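Local coordinates for protein Na-translocating NADH-quinone reductase subunit C NqrC (Shewanella oneidensis, PDB 4XHF) that is subunit C of a multi-subunit membrane complex and carries an FMN-binding domain that holds flavin mononucleotide, at residues F240-F243 with F244-K248. Sequence-based numbering, arbitrary orientation.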
ATOM      1  N   PHE A 240       3.375   4.234   8.609  1.00 14.66           N
ATOM      2  CA  PHE A 240       4.050   2.983   8.937  1.00 13.12           C
ATOM      3  C   PHE A 240       5.501   3.171   9.371  1.00 14.14           C
ATOM      4  O   PHE A 240       6.245   2.199   9.480  1.00 16.68           O
ATOM      5  CB  PHE A 240       3.999   2.037   7.734  1.00 12.46           C
ATOM      6  CG  PHE A 240       2.632   1.488   7.456  1.00 11.58           C
ATOM      7  CD1 PHE A 240       2.091   0.500   8.261  1.00 11.59           C
ATOM      8  CD2 PHE A 240       1.885   1.960   6.390  1.00 11.94           C
ATOM      9  CE1 PHE A 240       0.832  -0.006   8.009  1.00 11.41           C
ATOM     10  CE2 PHE A 240       0.627   1.458   6.132  1.00  9.71           C
ATOM     11  CZ  PHE A 240       0.099   0.473   6.943  1.00 11.41           C
ATOM     12  N   GLN A 241       5.907   4.409   9.633  1.00 15.52           N
ATOM     13  CA  GLN A 241       7.309   4.682   9.929  1.00 17.36           C
ATOM     14  C   GLN A 241       7.743   4.035  11.241  1.00 15.14           C
ATOM     15  O   GLN A 241       8.818   3.440  11.316  1.00 16.89           O
ATOM     16  CB  GLN A 241       7.571   6.188   9.975  1.00 23.11           C
ATOM     17  CG  GLN A 241       8.778   6.621   9.160  1.00 26.07           C
ATOM     18  CD  GLN A 241       8.914   8.128   9.081  1.00 25.87           C
ATOM     19  OE1 GLN A 241       8.689   8.729   8.029  1.00 25.04           O
ATOM     20  NE2 GLN A 241       9.282   8.748  10.195  1.00 23.02           N
ATOM     21  N   THR A 242       6.908   4.149  12.269  1.00 15.63           N
ATOM     22  CA  THR A 242       7.189   3.511  13.551  1.00 18.32           C
ATOM     23  C   THR A 242       7.327   2.006  13.366  1.00 16.31           C
ATOM     24  O   THR A 242       8.270   1.396  13.862  1.00 17.53           O
ATOM     25  CB  THR A 242       6.083   3.797  14.588  1.00 23.16           C
ATOM     26  OG1 THR A 242       6.090   5.187  14.930  1.00 26.58           O
ATOM     27  CG2 THR A 242       6.289   2.970  15.861  1.00 23.48           C
ATOM     28  N   PHE A 243       6.377   1.420  12.645  1.00 15.52           N
ATOM     29  CA  PHE A 243       6.375  -0.014  12.385  1.00 14.80           C
ATOM     30  C   PHE A 243       7.656  -0.467  11.692  1.00 17.49           C
ATOM     31  O   PHE A 243       8.231  -1.492  12.053  1.00 19.54           O
ATOM     32  CB  PHE A 243       5.158  -0.390  11.541  1.00 12.63           C
ATOM     33  CG  PHE A 243       5.195  -1.794  11.011  1.00 14.99           C
ATOM     34  CD1 PHE A 243       5.237  -2.874  11.876  1.00 18.67           C
ATOM     35  CD2 PHE A 243       5.177  -2.034   9.649  1.00 13.73           C
ATOM     36  CE1 PHE A 243       5.269  -4.168  11.387  1.00 15.58           C
ATOM     37  CE2 PHE A 243       5.206  -3.324   9.158  1.00 11.55           C
ATOM     38  CZ  PHE A 243       5.250  -4.391  10.028  1.00 11.67           C
ATOM     39  N   PHE A 244       8.101   0.296  10.700  1.00 17.14           N
ATOM     40  CA  PHE A 244       9.324  -0.044   9.983  1.00 18.55           C
ATOM     41  C   PHE A 244      10.546   0.101  10.886  1.00 19.55           C
ATOM     42  O   PHE A 244      11.444  -0.742  10.861  1.00 18.96           O
ATOM     43  CB  PHE A 244       9.487   0.832   8.737  1.00 19.59           C
ATOM     44  CG  PHE A 244       8.550   0.483   7.610  1.00 19.66           C
ATOM     45  CD1 PHE A 244       7.966  -0.773   7.519  1.00 21.82           C
ATOM     46  CD2 PHE A 244       8.260   1.416   6.633  1.00 21.27           C
ATOM     47  CE1 PHE A 244       7.109  -1.085   6.481  1.00 22.50           C
ATOM     48  CE2 PHE A 244       7.406   1.109   5.593  1.00 22.12           C
ATOM     49  CZ  PHE A 244       6.829  -0.142   5.516  1.00 20.72           C
ATOM     50  N   ASN A 245      10.581   1.165  11.683  1.00 22.58           N
ATOM     51  CA  ASN A 245      11.688   1.382  12.608  1.00 27.29           C
ATOM     52  C   ASN A 245      11.796   0.273  13.651  1.00 27.54           C
ATOM     53  O   ASN A 245      12.883  -0.016  14.150  1.00 27.87           O
ATOM     54  CB  ASN A 245      11.543   2.732  13.308  1.00 30.92           C
ATOM     55  CG  ASN A 245      11.928   3.897  12.417  1.00 33.26           C
ATOM     56  OD1 ASN A 245      12.694   3.744  11.465  1.00 32.32           O
ATOM     57  ND2 ASN A 245      11.403   5.075  12.730  1.00 37.49           N
ATOM     58  N   GLN A 246      10.664  -0.341  13.981  1.00 26.78           N
ATOM     59  CA  GLN A 246      10.654  -1.475  14.898  1.00 26.29           C
ATOM     60  C   GLN A 246      11.265  -2.707  14.238  1.00 25.89           C
ATOM     61  O   GLN A 246      11.958  -3.489  14.889  1.00 30.09           O
ATOM     62  CB  GLN A 246       9.228  -1.781  15.361  1.00 27.09           C
ATOM     63  CG  GLN A 246       8.629  -0.727  16.277  1.00 31.31           C
ATOM     64  CD  GLN A 246       9.374  -0.602  17.588  1.00 38.17           C
ATOM     65  OE1 GLN A 246      10.064   0.390  17.834  1.00 39.76           O
ATOM     66  NE2 GLN A 246       9.237  -1.610  18.443  1.00 39.65           N
ATOM     67  N   LEU A 247      11.007  -2.875  12.945  1.00 22.56           N
ATOM     68  CA  LEU A 247      11.525  -4.021  12.205  1.00 23.77           C
ATOM     69  C   LEU A 247      13.025  -3.891  11.956  1.00 29.80           C
ATOM     70  O   LEU A 247      13.753  -4.884  11.991  1.00 28.53           O
ATOM     71  CB  LEU A 247      10.793  -4.177  10.871  1.00 21.55           C
ATOM     72  CG  LEU A 247       9.310  -4.548  10.921  1.00 19.17           C
ATOM     73  CD1 LEU A 247       8.791  -4.770   9.512  1.00 17.76           C
ATOM     74  CD2 LEU A 247       9.061  -5.782  11.776  1.00 21.49           C
ATOM     75  N   LYS A 248      13.477  -2.668  11.697  1.00 37.41           N
ATOM     76  CA  LYS A 248      14.895  -2.409  11.467  1.00 45.27           C
ATOM     77  C   LYS A 248      15.716  -2.811  12.684  1.00 48.22           C
ATOM     78  O   LYS A 248      16.843  -3.289  12.555  1.00 56.11           O
ATOM     79  CB  LYS A 248      15.129  -0.934  11.141  1.00 48.11           C
ATOM     80  CG  LYS A 248      14.631  -0.517   9.767  1.00 50.65           C
ATOM     81  CD  LYS A 248      14.817   0.978   9.530  1.00 52.90           C
ATOM     82  CE  LYS A 248      14.407   1.383   8.120  1.00 53.24           C
ATOM     83  NZ  LYS A 248      14.671   2.824   7.851  1.00 54.98           N
TER
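Phe240, Phe243, Phe244 and Leu247 meet along one flank of the first turns of helix 241-249. Leu247 reaches back over a face of the Phe243 ring: its CG lies 4.0 Å above the ring plane toward the rim, and its CD1 makes an off-centre CH-pi contact, 3.6 Å from Phe243 CZ. The Phe243 ring owes this position to a CG anti to the backbone N (chi1 170°). Phe244 offers a ring face to Phe240, whose CB makes a CH-pi contact 4.3 Å from the ring centroid. The Phe243 and Phe244 rings meet obliquely, with planes at 39° and Phe243 CD2 3.7 Å from Phe244 CD1.

Backbone bonds of the i to i+4 kind hold these side chains in step. Phe244 N donates to Phe240 O at 2.9 Å, and the amide N of Asn245, Gln246 and Leu247 bonds to the carbonyl O of Gln241, Thr242 and Phe243, respectively. The carbonyl of Phe243 also receives a weak bond from Gln246 N.

Beyond the helix, Phe240 and Phe243 press on Ile72 and Val119, while the Phe244 ring stacks with that of Phe155. Phe240 occupies the N-cap position, right before the helix. With Phe240, Phe243 and Phe244 buried and Asn245, Gln246 and Lys248 exposed, the arrangement is that of an amphipathic C-terminal helix whose aromatic flank packs on the antiparallel sheet.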